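Local structure of 2-(hydroxymethyl)glutarate dehydrogenase (Eubacterium barkeri, 3CKY) at residues A[204-209]-A[217-222]; A[183-188]-A[280-285]; A[75-78]-A[83-86]; A[273-278]-A[286-291]; A[56-61]-A[85-90]. The protein catalyses the NAD-dependent interconversion of 2-formylglutarate and (S)-2-hydroxymethylglutarate, a step in the fermentation of nicotinate, as a homotetramer. All blocks are in the same frame, centred on the assembly; numbering follows the deposited sequence.

Contact 1: A[204-209]-A[217-222]; sequences TMQEII and YAMEAK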
loop_
_atom_site.group_PDB
_atom_site.type_symbol
_atom_site.label_atom_id
_atom_site.label_comp_id
_atom_site.label_asym_id
_atom_site.label_seq_id
_atom_site.Cartn_x
_atom_site.Cartn_y
_atom_site.Cartn_z
ATOM N N THR A 204 -3.102 24.101 18.841
ATOM C CA THR A 204 -4.390 23.553 19.235
ATOM C C THR A 204 -4.374 22.038 19.169
ATOM O O THR A 204 -4.841 21.373 20.080
ATOM C CB THR A 204 -5.522 24.088 18.350
ATOM O OG1 THR A 204 -5.527 25.520 18.405
ATOM C CG2 THR A 204 -6.890 23.537 18.830
ATOM N N MET A 205 -3.810 21.507 18.090
ATOM C CA MET A 205 -3.692 20.068 17.916
ATOM C C MET A 205 -2.752 19.429 18.925
ATOM O O MET A 205 -3.068 18.397 19.492
ATOM C CB MET A 205 -3.258 19.729 16.487
ATOM C CG MET A 205 -4.381 19.899 15.471
ATOM S SD MET A 205 -3.939 19.361 13.794
ATOM C CE MET A 205 -2.803 20.652 13.276
ATOM N N GLN A 206 -1.610 20.052 19.172
ATOM C CA GLN A 206 -0.702 19.531 20.187
ATOM C C GLN A 206 -1.353 19.466 21.554
ATOM O O GLN A 206 -1.255 18.450 22.263
ATOM C CB GLN A 206 0.552 20.369 20.315
ATOM C CG GLN A 206 1.649 19.552 21.017
ATOM C CD GLN A 206 2.648 20.392 21.715
ATOM O OE1 GLN A 206 2.437 21.596 21.933
ATOM N NE2 GLN A 206 3.768 19.769 22.087
ATOM N N GLU A 207 -2.012 20.559 21.912
ATOM C CA GLU A 207 -2.662 20.642 23.196
ATOM C C GLU A 207 -3.711 19.557 23.320
ATOM O O GLU A 207 -3.704 18.803 24.272
ATOM C CB GLU A 207 -3.308 22.003 23.375
ATOM C CG GLU A 207 -3.902 22.200 24.748
ATOM C CD GLU A 207 -4.628 23.518 24.875
ATOM O OE1 GLU A 207 -4.888 24.163 23.823
ATOM O OE2 GLU A 207 -4.945 23.905 26.030
ATOM N N ILE A 208 -4.603 19.465 22.343
ATOM C CA ILE A 208 -5.770 18.597 22.465
ATOM C C ILE A 208 -5.442 17.127 22.204
ATOM O O ILE A 208 -5.762 16.273 23.016
ATOM C CB ILE A 208 -6.932 19.104 21.568
ATOM C CG1 ILE A 208 -7.478 20.410 22.160
ATOM C CG2 ILE A 208 -8.033 18.061 21.462
ATOM C CD1 ILE A 208 -8.492 21.092 21.314
ATOM N N ILE A 209 -4.778 16.831 21.098
ATOM C CA ILE A 209 -4.436 15.439 20.772
ATOM C C ILE A 209 -3.440 14.855 21.777
ATOM O O ILE A 209 -3.511 13.671 22.120
ATOM C CB ILE A 209 -3.876 15.321 19.349
ATOM C CG1 ILE A 209 -4.954 15.760 18.350
ATOM C CG2 ILE A 209 -3.394 13.890 19.039
ATOM C CD1 ILE A 209 -4.404 16.141 16.993
ATOM N N TYR A 217 4.130 8.585 21.403
ATOM C CA TYR A 217 5.456 9.101 21.674
ATOM C C TYR A 217 6.004 9.875 20.461
ATOM O O TYR A 217 6.605 10.922 20.617
ATOM C CB TYR A 217 6.411 7.979 22.085
ATOM C CG TYR A 217 7.802 8.483 22.243
ATOM C CD1 TYR A 217 8.202 9.108 23.413
ATOM C CD2 TYR A 217 8.707 8.399 21.203
ATOM C CE1 TYR A 217 9.494 9.615 23.554
ATOM C CE2 TYR A 217 9.989 8.894 21.334
ATOM C CZ TYR A 217 10.369 9.491 22.511
ATOM O OH TYR A 217 11.630 9.980 22.628
ATOM N N ALA A 218 5.783 9.348 19.261
ATOM C CA ALA A 218 6.130 10.065 18.013
ATOM C C ALA A 218 5.697 11.535 18.055
ATOM O O ALA A 218 6.498 12.442 17.821
ATOM C CB ALA A 218 5.534 9.381 16.810
ATOM N N MET A 219 4.433 11.776 18.372
ATOM C CA MET A 219 3.946 13.135 18.476
ATOM C C MET A 219 4.635 13.901 19.615
ATOM O O MET A 219 5.025 15.061 19.440
ATOM C CB MET A 219 2.437 13.148 18.661
ATOM C CG MET A 219 1.874 14.542 18.811
ATOM S SD MET A 219 0.097 14.564 18.793
ATOM C CE MET A 219 -0.209 16.323 18.703
ATOM N N GLU A 220 4.779 13.267 20.777
ATOM C CA GLU A 220 5.398 13.928 21.927
ATOM C C GLU A 220 6.831 14.349 21.634
ATOM O O GLU A 220 7.225 15.469 21.929
ATOM C CB GLU A 220 5.364 13.028 23.159
ATOM C CG GLU A 220 3.990 12.960 23.812
ATOM C CD GLU A 220 3.590 11.554 24.246
ATOM O OE1 GLU A 220 4.459 10.848 24.834
ATOM O OE2 GLU A 220 2.412 11.167 23.989
ATOM N N ALA A 221 7.588 13.455 21.018
ATOM C CA ALA A 221 8.994 13.711 20.735
ATOM C C ALA A 221 9.218 14.758 19.634
ATOM O O ALA A 221 10.162 15.559 19.716
ATOM C CB ALA A 221 9.694 12.419 20.363
ATOM N N LYS A 222 8.367 14.760 18.616
ATOM C CA LYS A 222 8.669 15.500 17.393
ATOM C C LYS A 222 7.920 16.823 17.219
ATOM O O LYS A 222 8.454 17.758 16.648
ATOM C CB LYS A 222 8.427 14.608 16.175
ATOM C CG LYS A 222 9.194 13.276 16.197
ATOM C CD LYS A 222 10.685 13.453 16.370
ATOM C CE LYS A 222 11.426 12.128 16.286
ATOM N NZ LYS A 222 12.899 12.311 16.506
HETATM O O HOH W 1 5.543 17.615 21.304
#
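Gln206 and Met219 are the closest CA pair, 8.1 Å apart, where segments 204-209 and 217-222 run roughly antiparallel at 136° with their axes approaching to 11.3 Å. So wide a gap needs a long side chain, and Met219 supplies it. With CG anti to the backbone N (chi1 179°) and every later bond extended, it reaches straight across. Its CE ends against the opposite backbone, 3.6 Å from Gln206 CA and equally near Met205 O, while Met219 SD lies 3.6 Å from Ile209 CG2, the two side chains crossing at nearly a right angle. Branched Ile209 presents a broad flank to the sulfur. Beside this apolar bridge, water 1 accepts from Gln206 NE2 at 2.9 Å and lies in donating reach of Glu220 O; the same amide also binds Glu224. Leu188 of helix 169-197 packs on Met219 as well, and Val176 of the second subunit on Ile209. The joint therefore rests on dispersion forces from one flexible thioether, with no direct hydrogen bond between the segments.

Contact 2: A[183-188]-A[280-285]; sequences CNMASL and EDMSAV
This is a buried, apolar contact in the helical C-terminal domain, where Met185 of the long helix 169-197 plugs into the loop turn 280-285 that leads from helix 260-274 to helix 286-293. Met185 leaves its helix with CG anti to the backbone N (chi1 179°) and then bends at chi2 and chi3, so that its outer half folds along the turn. Met185 SD lies 3.3 Å from Met282 CE, and Met185 CG is tightly set at 3.4 Å from the same methyl. The sulfur also meets Ser283 CB at 3.6 Å, while Val285 CG1 approaches Met185 CG more loosely, at 4.3 Å. An unbranched, bendable thioether can follow this uneven surface. The turn is shaped by Asp281, whose OD2 accepts twice: from Ser283 N at 2.9 Å, arriving from above the carboxylate plane and making an Asx turn, and from Ser283 OG at 2.6 Å through the anti lone pair. Its OD1 is engaged by Lys222 and Phe236 N. The buried carboxylate thus probably keeps its charge, well compensated, and the turn it fixes offers the methionine a largely apolar surface.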
loop_
_atom_site.group_PDB
_atom_site.type_symbol
_atom_site.label_atom_id
_atom_site.label_comp_id
_atom_site.label_asym_id
_atom_site.label_seq_id
_atom_site.Cartn_x
_atom_site.Cartn_y
_atom_site.Cartn_z
ATOM N N CYS A 183 5.537 4.218 11.655
ATOM C CA CYS A 183 4.128 4.276 11.286
ATOM C C CYS A 183 3.408 5.447 11.962
ATOM O O CYS A 183 2.637 6.169 11.320
ATOM C CB CYS A 183 3.414 2.971 11.644
ATOM S SG CYS A 183 3.828 1.538 10.612
ATOM N N ASN A 184 3.656 5.617 13.256
ATOM C CA ASN A 184 2.970 6.631 14.043
ATOM C C ASN A 184 3.327 8.012 13.522
ATOM O O ASN A 184 2.476 8.889 13.453
ATOM C CB ASN A 184 3.318 6.495 15.537
ATOM C CG ASN A 184 2.778 5.225 16.154
ATOM O OD1 ASN A 184 1.955 4.522 15.562
ATOM N ND2 ASN A 184 3.236 4.921 17.357
ATOM N N MET A 185 4.586 8.186 13.119
ATOM C CA MET A 185 5.038 9.445 12.563
ATOM C C MET A 185 4.425 9.710 11.189
ATOM O O MET A 185 3.924 10.806 10.923
ATOM C CB MET A 185 6.556 9.472 12.466
ATOM C CG MET A 185 7.142 10.776 11.847
ATOM S SD MET A 185 6.912 12.271 12.837
ATOM C CE MET A 185 5.779 13.237 11.831
ATOM N N ALA A 186 4.459 8.711 10.317
ATOM C CA ALA A 186 3.824 8.833 9.011
ATOM C C ALA A 186 2.334 9.230 9.137
ATOM O O ALA A 186 1.844 10.077 8.396
ATOM C CB ALA A 186 3.981 7.512 8.208
ATOM N N SER A 187 1.625 8.606 10.072
ATOM C CA SER A 187 0.222 8.932 10.310
ATOM C C SER A 187 0.064 10.369 10.819
ATOM O O SER A 187 -0.808 11.114 10.381
ATOM C CB SER A 187 -0.384 7.955 11.320
ATOM O OG SER A 187 -0.303 6.610 10.876
ATOM N N LEU A 188 0.935 10.751 11.740
ATOM C CA LEU A 188 0.940 12.105 12.302
ATOM C C LEU A 188 1.141 13.169 11.214
ATOM O O LEU A 188 0.456 14.209 11.191
ATOM C CB LEU A 188 2.030 12.222 13.377
ATOM C CG LEU A 188 2.060 13.539 14.171
ATOM C CD1 LEU A 188 0.728 13.785 14.922
ATOM C CD2 LEU A 188 3.256 13.574 15.109
ATOM N N GLU A 280 17.813 14.810 7.570
ATOM C CA GLU A 280 17.027 15.532 8.555
ATOM C C GLU A 280 16.301 14.547 9.460
ATOM O O GLU A 280 16.127 13.381 9.090
ATOM C CB GLU A 280 16.008 16.426 7.845
ATOM C CG GLU A 280 16.670 17.483 6.973
ATOM C CD GLU A 280 15.713 18.486 6.361
ATOM O OE1 GLU A 280 16.194 19.314 5.566
ATOM O OE2 GLU A 280 14.497 18.485 6.653
ATOM N N ASP A 281 15.865 15.014 10.633
ATOM C CA ASP A 281 15.057 14.201 11.508
ATOM C C ASP A 281 13.885 13.666 10.697
ATOM O O ASP A 281 13.378 14.333 9.779
ATOM C CB ASP A 281 14.551 14.988 12.718
ATOM C CG ASP A 281 13.652 14.164 13.612
ATOM O OD1 ASP A 281 14.186 13.348 14.381
ATOM O OD2 ASP A 281 12.409 14.320 13.522
ATOM N N MET A 282 13.465 12.454 11.044
ATOM C CA MET A 282 12.426 11.773 10.303
ATOM C C MET A 282 11.069 12.487 10.302
ATOM O O MET A 282 10.289 12.241 9.425
ATOM C CB MET A 282 12.295 10.321 10.784
ATOM C CG MET A 282 12.169 10.088 12.306
ATOM S SD MET A 282 10.497 9.869 12.911
ATOM C CE MET A 282 10.099 11.551 13.274
ATOM N N SER A 283 10.811 13.395 11.245
ATOM C CA SER A 283 9.558 14.142 11.273
ATOM C C SER A 283 9.454 15.132 10.112
ATOM O O SER A 283 8.353 15.613 9.795
ATOM C CB SER A 283 9.385 14.886 12.605
ATOM O OG SER A 283 10.430 15.818 12.857
ATOM N N ALA A 284 10.599 15.431 9.482
ATOM C CA ALA A 284 10.643 16.227 8.243
ATOM C C ALA A 284 9.872 15.566 7.104
ATOM O O ALA A 284 9.619 16.191 6.101
ATOM C CB ALA A 284 12.092 16.500 7.816
ATOM N N VAL A 285 9.486 14.306 7.249
ATOM C CA VAL A 285 8.620 13.651 6.240
ATOM C C VAL A 285 7.299 14.433 5.996
ATOM O O VAL A 285 6.727 14.361 4.905
ATOM C CB VAL A 285 8.337 12.172 6.623
ATOM C CG1 VAL A 285 7.314 12.087 7.763
ATOM C CG2 VAL A 285 7.895 11.381 5.411
#

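Contact 3: A[75-78]-A[83-86]; sequences ETVM and GVLS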
loop_
_atom_site.group_PDB
_atom_site.type_symbol
_atom_site.label_atom_id
_atom_site.label_comp_id
_atom_site.label_asym_id
_atom_site.label_seq_id
_atom_site.Cartn_x
_atom_site.Cartn_y
_atom_site.Cartn_z
ATOM N N GLU A 75 27.813 -11.088 7.637
ATOM C CA GLU A 75 28.259 -12.347 7.026
ATOM C C GLU A 75 29.710 -12.266 6.569
ATOM O O GLU A 75 30.489 -13.209 6.759
ATOM C CB GLU A 75 27.400 -12.730 5.823
ATOM C CG GLU A 75 26.020 -13.225 6.168
ATOM C CD GLU A 75 25.318 -13.842 4.973
ATOM O OE1 GLU A 75 24.378 -13.206 4.429
ATOM O OE2 GLU A 75 25.715 -14.955 4.570
ATOM N N THR A 76 30.067 -11.135 5.966
ATOM C CA THR A 76 31.426 -10.941 5.497
ATOM C C THR A 76 32.399 -10.962 6.675
ATOM O O THR A 76 33.401 -11.672 6.641
ATOM C CB THR A 76 31.588 -9.622 4.714
ATOM O OG1 THR A 76 30.788 -9.662 3.524
ATOM C CG2 THR A 76 33.048 -9.410 4.332
ATOM N N VAL A 77 32.097 -10.193 7.714
ATOM C CA VAL A 77 32.961 -10.118 8.888
ATOM C C VAL A 77 33.046 -11.459 9.621
ATOM O O VAL A 77 34.134 -11.907 9.983
ATOM C CB VAL A 77 32.486 -9.011 9.868
ATOM C CG1 VAL A 77 33.184 -9.133 11.216
ATOM C CG2 VAL A 77 32.722 -7.636 9.254
ATOM N N MET A 78 31.900 -12.102 9.822
ATOM C CA MET A 78 31.837 -13.304 10.648
ATOM C C MET A 78 32.236 -14.542 9.886
ATOM O O MET A 78 33.098 -15.296 10.328
ATOM C CB MET A 78 30.424 -13.508 11.197
ATOM C CG MET A 78 29.971 -12.424 12.153
ATOM S SD MET A 78 31.104 -12.176 13.533
ATOM C CE MET A 78 30.949 -13.724 14.401
ATOM N N GLY A 83 37.271 -15.301 8.461
ATOM C CA GLY A 83 36.278 -14.614 9.280
ATOM C C GLY A 83 36.517 -14.692 10.773
ATOM O O GLY A 83 37.411 -15.405 11.238
ATOM N N VAL A 84 35.705 -13.946 11.520
ATOM C CA VAL A 84 35.763 -13.937 12.981
ATOM C C VAL A 84 35.449 -15.323 13.560
ATOM O O VAL A 84 36.140 -15.788 14.470
ATOM C CB VAL A 84 34.812 -12.858 13.568
ATOM C CG1 VAL A 84 34.541 -13.093 15.055
ATOM C CG2 VAL A 84 35.396 -11.473 13.334
ATOM N N LEU A 85 34.429 -15.979 13.011
ATOM C CA LEU A 85 34.004 -17.308 13.470
ATOM C C LEU A 85 35.130 -18.339 13.441
ATOM O O LEU A 85 35.304 -19.094 14.400
ATOM C CB LEU A 85 32.806 -17.809 12.647
ATOM C CG LEU A 85 31.379 -17.597 13.196
ATOM C CD1 LEU A 85 31.309 -16.599 14.331
ATOM C CD2 LEU A 85 30.418 -17.206 12.075
ATOM N N SER A 86 35.898 -18.364 12.354
ATOM C CA SER A 86 36.996 -19.319 12.217
ATOM C C SER A 86 38.112 -19.096 13.249
ATOM O O SER A 86 38.843 -20.030 13.579
ATOM C CB SER A 86 37.579 -19.278 10.798
ATOM O OG SER A 86 38.273 -18.065 10.555
#
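The contact is a tight connection within the Rossmann-type nucleotide-binding domain, in which Val77 and Met78, near the end of helix 71-79, hold the start of helix 84-87. Val84 N donates to Val77 O at 3.0 Å, nearly straight at 164°, and Leu85 N donates to a lone pair of Met78 O at 3.1 Å, so the successive amides of Val84 and Leu85 are taken up by two successive carbonyls of helix 71-79. Gly83 suits the entry because a beta carbon there would run into Met78 O; its CA instead makes a CH...O contact with that oxygen at 3.4 Å. Val77 and Val84 lie side by side, CG1 to CG2 3.9 Å, and Met78 SD lies 3.8 Å from Val84 CB. Leu85 CD2 packs on Met78 CB at 3.8 Å; shortening this leucine to an alanine is likely to open a gap beside Met78 CB and take away packing on Val111. Helix 102-114 flanks Met78 and Leu85, helix 54-60 flanks Val84, and both valines rest on Ile10 of strand 6-10, part of the probable NAD-binding stretch.

Contact 4: A[273-278]-A[286-291]; sequences RAMGLG and IKVWEQ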
loop_
_atom_site.group_PDB
_atom_site.type_symbol
_atom_site.label_atom_id
_atom_site.label_comp_id
_atom_site.label_asym_id
_atom_site.label_seq_id
_atom_site.Cartn_x
_atom_site.Cartn_y
_atom_site.Cartn_z
ATOM N N ARG A 273 12.930 11.044 1.310
ATOM C CA ARG A 273 14.276 10.804 0.814
ATOM C C ARG A 273 14.462 11.261 -0.625
ATOM O O ARG A 273 15.494 11.852 -0.955
ATOM C CB ARG A 273 14.626 9.340 0.975
ATOM C CG ARG A 273 14.865 9.000 2.440
ATOM C CD ARG A 273 14.696 7.564 2.724
ATOM N NE ARG A 273 15.131 6.735 1.611
ATOM C CZ ARG A 273 16.278 6.068 1.525
ATOM N NH1 ARG A 273 17.178 6.133 2.492
ATOM N NH2 ARG A 273 16.528 5.328 0.447
ATOM N N ALA A 274 13.443 11.040 -1.451
ATOM C CA ALA A 274 13.439 11.534 -2.827
ATOM C C ALA A 274 13.573 13.063 -2.885
ATOM O O ALA A 274 14.178 13.583 -3.803
ATOM C CB ALA A 274 12.165 11.059 -3.571
ATOM N N MET A 275 13.012 13.752 -1.891
ATOM C CA MET A 275 13.081 15.207 -1.783
ATOM C C MET A 275 14.362 15.711 -1.100
ATOM O O MET A 275 14.475 16.905 -0.839
ATOM C CB MET A 275 11.878 15.726 -0.994
ATOM C CG MET A 275 10.556 15.565 -1.717
ATOM S SD MET A 275 9.142 16.007 -0.675
ATOM C CE MET A 275 9.452 17.758 -0.397
ATOM N N GLY A 276 15.309 14.813 -0.813
ATOM C CA GLY A 276 16.610 15.188 -0.249
ATOM C C GLY A 276 16.616 15.391 1.253
ATOM O O GLY A 276 17.525 16.028 1.782
ATOM N N LEU A 277 15.633 14.806 1.944
ATOM C CA LEU A 277 15.436 15.024 3.378
ATOM C C LEU A 277 16.023 13.912 4.247
ATOM O O LEU A 277 15.835 13.912 5.453
ATOM C CB LEU A 277 13.944 15.167 3.660
ATOM C CG LEU A 277 13.202 16.502 3.432
ATOM C CD1 LEU A 277 13.934 17.506 2.572
ATOM C CD2 LEU A 277 11.785 16.227 2.913
ATOM N N GLY A 278 16.762 12.982 3.641
ATOM C CA GLY A 278 17.260 11.800 4.343
ATOM C C GLY A 278 18.072 12.026 5.607
ATOM O O GLY A 278 18.022 11.211 6.541
ATOM N N ILE A 286 6.845 15.192 7.003
ATOM C CA ILE A 286 5.700 16.085 6.854
ATOM C C ILE A 286 5.848 17.046 5.638
ATOM O O ILE A 286 4.862 17.402 4.991
ATOM C CB ILE A 286 5.409 16.907 8.158
ATOM C CG1 ILE A 286 3.987 17.482 8.120
ATOM C CG2 ILE A 286 6.426 18.061 8.336
ATOM C CD1 ILE A 286 3.475 18.043 9.448
ATOM N N LYS A 287 7.082 17.455 5.346
ATOM C CA LYS A 287 7.385 18.313 4.191
ATOM C C LYS A 287 6.948 17.702 2.853
ATOM O O LYS A 287 6.658 18.437 1.914
ATOM C CB LYS A 287 8.872 18.600 4.124
ATOM C CG LYS A 287 9.414 19.449 5.259
ATOM C CD LYS A 287 10.898 19.739 5.009
ATOM C CE LYS A 287 11.552 20.331 6.217
ATOM N NZ LYS A 287 12.943 20.785 5.909
ATOM N N VAL A 288 6.887 16.370 2.771
ATOM C CA VAL A 288 6.280 15.692 1.598
ATOM C C VAL A 288 4.868 16.220 1.287
ATOM O O VAL A 288 4.561 16.561 0.148
ATOM C CB VAL A 288 6.204 14.162 1.749
ATOM C CG1 VAL A 288 5.411 13.546 0.573
ATOM C CG2 VAL A 288 7.606 13.553 1.843
ATOM N N TRP A 289 4.037 16.324 2.310
ATOM C CA TRP A 289 2.658 16.757 2.122
ATOM C C TRP A 289 2.525 18.273 1.997
ATOM O O TRP A 289 1.699 18.763 1.232
ATOM C CB TRP A 289 1.786 16.218 3.263
ATOM C CG TRP A 289 1.825 14.709 3.392
ATOM C CD1 TRP A 289 2.072 14.004 4.522
ATOM C CD2 TRP A 289 1.637 13.733 2.341
ATOM N NE1 TRP A 289 2.042 12.652 4.256
ATOM C CE2 TRP A 289 1.782 12.459 2.926
ATOM C CE3 TRP A 289 1.374 13.819 0.961
ATOM C CZ2 TRP A 289 1.662 11.269 2.186
ATOM C CZ3 TRP A 289 1.262 12.639 0.228
ATOM C CH2 TRP A 289 1.401 11.381 0.848
ATOM N N GLU A 290 3.356 19.006 2.736
ATOM C CA GLU A 290 3.410 20.474 2.650
ATOM C C GLU A 290 3.769 20.918 1.252
ATOM O O GLU A 290 3.160 21.838 0.714
ATOM C CB GLU A 290 4.417 21.054 3.655
ATOM C CG GLU A 290 4.004 20.804 5.093
ATOM C CD GLU A 290 4.976 21.357 6.110
ATOM O OE1 GLU A 290 4.498 22.054 7.045
ATOM O OE2 GLU A 290 6.197 21.098 5.981
ATOM N N GLN A 291 4.752 20.257 0.664
ATOM C CA GLN A 291 5.192 20.626 -0.660
ATOM C C GLN A 291 4.085 20.306 -1.675
ATOM O O GLN A 291 3.843 21.085 -2.591
ATOM C CB GLN A 291 6.503 19.914 -1.018
ATOM C CG GLN A 291 7.023 20.199 -2.430
ATOM C CD GLN A 291 7.193 21.688 -2.727
ATOM O OE1 GLN A 291 7.793 22.426 -1.936
ATOM N NE2 GLN A 291 6.673 22.134 -3.879
#
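Met275 and Leu277 stand on either side of Gly276, the C-prime residue of the Schellman motif that ends helix 260-274, and both lean on segment 286-291. Gly276 N closes back on Arg273 O at 3.0 Å. Met275 runs out with CG anti to its carbonyl carbon (chi1 -68°) and chi2 extended, which brings Met275 SD 3.7 Å from Val288 CA and 3.8 Å from Val288 CG2. The bend at chi3 then turns Met275 CE to within 3.7 Å of both Lys287 O and Gln291 CB. An alanine in its place is likely to leave a gap over Val288 and Gln291 and to remove packing on Met292 of the third subunit. Leu277 CD2 crosses the aliphatic part of Lys287, 3.9 Å from Lys287 CB; the lysine is suited to this partly exposed place, since its stem packs while its NZ pairs with Glu280. That packing is this protein's addition to a standard ending: a C-prime glycine, tolerating the positive phi (82°) of the reversal, is typical of Schellman helix ends.

Contact 5: A[56-61]-A[85-90]; sequences KVAAAS and LSACKA
Along 85-90 the first residue to meet segment 56-61 is Ala87, since Leu85 and Ser86 turn away from it. Ala87 CB touches Ala58 CB at 3.8 Å, and methyl against methyl lets the backbones come close. Ala87 O then sits over the turn of helix 54-60: it is 3.3 Å from Ala59 CA, a CH...O contact bent to 126° at the hydrogen. Ala59 N is near the same oxygen but too poorly directed for a hydrogen bond. The small alanines of the helix let this carbonyl come so near.

Cys88 follows, its CA 5.1 Å from that of Ala58. The contact lies in the Rossmann-type domain, where helix 54-60 leads into strand 63-66 and helix 84-87 into strand 93-96, adjacent and parallel in the sheet. CB of Cys88 points off, but with SG beside the backbone N (chi1 -69°) the sulfur still reaches Ala58 CB at 4.0 Å; Ile117 also packs on this cysteine.

At Lys89 the contact becomes polar and passes through solvent. Lys89 N donates to water 2 at 3.1 Å, and that water lies 2.6 Å from Ala58 O and 2.7 Å from Ser61 O, within donating geometry of both, though other acceptors probably compete for its protons. Across from it, Ser61 OG turns back to Val57 O at 2.8 Å, approaching from above the carbonyl plane as the helix ends.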
loop_
_atom_site.group_PDB
_atom_site.type_symbol
_atom_site.label_atom_id
_atom_site.label_comp_id
_atom_site.label_asym_id
_atom_site.label_seq_id
_atom_site.Cartn_x
_atom_site.Cartn_y
_atom_site.Cartn_z
ATOM N N LYS A 56 42.558 -11.470 15.445
ATOM C CA LYS A 56 43.348 -11.309 16.670
ATOM C C LYS A 56 42.454 -11.096 17.887
ATOM O O LYS A 56 42.635 -11.748 18.916
ATOM C CB LYS A 56 44.320 -10.133 16.533
ATOM C CG LYS A 56 45.517 -10.404 15.625
ATOM C CD LYS A 56 46.731 -10.890 16.403
ATOM C CE LYS A 56 47.564 -9.735 16.963
ATOM N NZ LYS A 56 46.862 -8.931 18.005
ATOM N N VAL A 57 41.486 -10.189 17.763
ATOM C CA VAL A 57 40.521 -9.953 18.831
ATOM C C VAL A 57 39.748 -11.241 19.120
ATOM O O VAL A 57 39.590 -11.632 20.279
ATOM C CB VAL A 57 39.520 -8.826 18.476
ATOM C CG1 VAL A 57 38.510 -8.629 19.604
ATOM C CG2 VAL A 57 40.255 -7.523 18.182
ATOM N N ALA A 58 39.287 -11.900 18.057
ATOM C CA ALA A 58 38.500 -13.130 18.173
ATOM C C ALA A 58 39.217 -14.223 18.972
ATOM O O ALA A 58 38.635 -14.820 19.880
ATOM C CB ALA A 58 38.129 -13.649 16.787
ATOM N N ALA A 59 40.479 -14.475 18.635
ATOM C CA ALA A 59 41.263 -15.527 19.286
ATOM C C ALA A 59 41.490 -15.278 20.779
ATOM O O ALA A 59 41.536 -16.224 21.568
ATOM C CB ALA A 59 42.596 -15.699 18.578
ATOM N N ALA A 60 41.622 -14.009 21.163
ATOM C CA ALA A 60 41.927 -13.643 22.551
ATOM C C ALA A 60 40.697 -13.555 23.464
ATOM O O ALA A 60 40.826 -13.689 24.686
ATOM C CB ALA A 60 42.686 -12.320 22.582
ATOM N N SER A 61 39.517 -13.347 22.879
ATOM C CA SER A 61 38.323 -12.971 23.648
ATOM C C SER A 61 37.371 -14.130 23.959
ATOM O O SER A 61 37.313 -15.119 23.231
ATOM C CB SER A 61 37.561 -11.880 22.900
ATOM O OG SER A 61 38.411 -10.783 22.622
ATOM N N LEU A 85 34.429 -15.979 13.011
ATOM C CA LEU A 85 34.004 -17.308 13.470
ATOM C C LEU A 85 35.130 -18.339 13.441
ATOM O O LEU A 85 35.304 -19.094 14.400
ATOM C CB LEU A 85 32.806 -17.809 12.647
ATOM C CG LEU A 85 31.379 -17.597 13.196
ATOM C CD1 LEU A 85 31.309 -16.599 14.331
ATOM C CD2 LEU A 85 30.418 -17.206 12.075
ATOM N N SER A 86 35.898 -18.364 12.354
ATOM C CA SER A 86 36.996 -19.319 12.217
ATOM C C SER A 86 38.112 -19.096 13.249
ATOM O O SER A 86 38.843 -20.030 13.579
ATOM C CB SER A 86 37.579 -19.278 10.798
ATOM O OG SER A 86 38.273 -18.065 10.555
ATOM N N ALA A 87 38.234 -17.867 13.752
ATOM C CA ALA A 87 39.294 -17.508 14.701
ATOM C C ALA A 87 38.865 -17.582 16.171
ATOM O O ALA A 87 39.696 -17.405 17.058
ATOM C CB ALA A 87 39.820 -16.115 14.390
ATOM N N CYS A 88 37.580 -17.828 16.427
ATOM C CA CYS A 88 37.082 -17.975 17.795
ATOM C C CYS A 88 37.358 -19.368 18.335
ATOM O O CYS A 88 37.232 -20.356 17.609
ATOM C CB CYS A 88 35.574 -17.751 17.859
ATOM S SG CYS A 88 35.049 -16.081 17.565
ATOM N N LYS A 89 37.717 -19.436 19.616
ATOM C CA LYS A 89 37.765 -20.701 20.336
ATOM C C LYS A 89 36.332 -21.114 20.635
ATOM O O LYS A 89 35.439 -20.267 20.724
ATOM C CB LYS A 89 38.565 -20.554 21.635
ATOM C CG LYS A 89 38.682 -21.823 22.490
ATOM C CD LYS A 89 39.406 -22.983 21.779
ATOM C CE LYS A 89 40.882 -22.683 21.555
ATOM N NZ LYS A 89 41.709 -23.914 21.489
ATOM N N ALA A 90 36.107 -22.418 20.758
ATOM C CA ALA A 90 34.792 -22.938 21.122
ATOM C C ALA A 90 34.389 -22.453 22.516
ATOM O O ALA A 90 35.232 -22.305 23.399
ATOM C CB ALA A 90 34.787 -24.457 21.059
HETATM O O HOH W 2 38.192 -16.926 21.367
#

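How the contacts relate
From the N terminus, contact 5 opens first: 56-61 meets 85-90 after strand 63-66 and helix 71-79 have intervened. Contact 3 closes a much shorter loop inside it and ends on the same helix 84-87, sharing Leu85 and Ser86, so helices 54-60, 71-79 and 84-87 are joined within the nucleotide-binding domain. The remaining contacts lie in the helical C-terminal domain, with contact 2 centred about 36 Å from contact 3. Contact 2 spans the widest loop, from 183-188 to 280-285, and encloses contact 1, which it touches through the Lys222-Asp281 salt bridge. Contact 4 crosses contact 2, their segments alternating, and the Glu280-Lys287 salt bridge joins them.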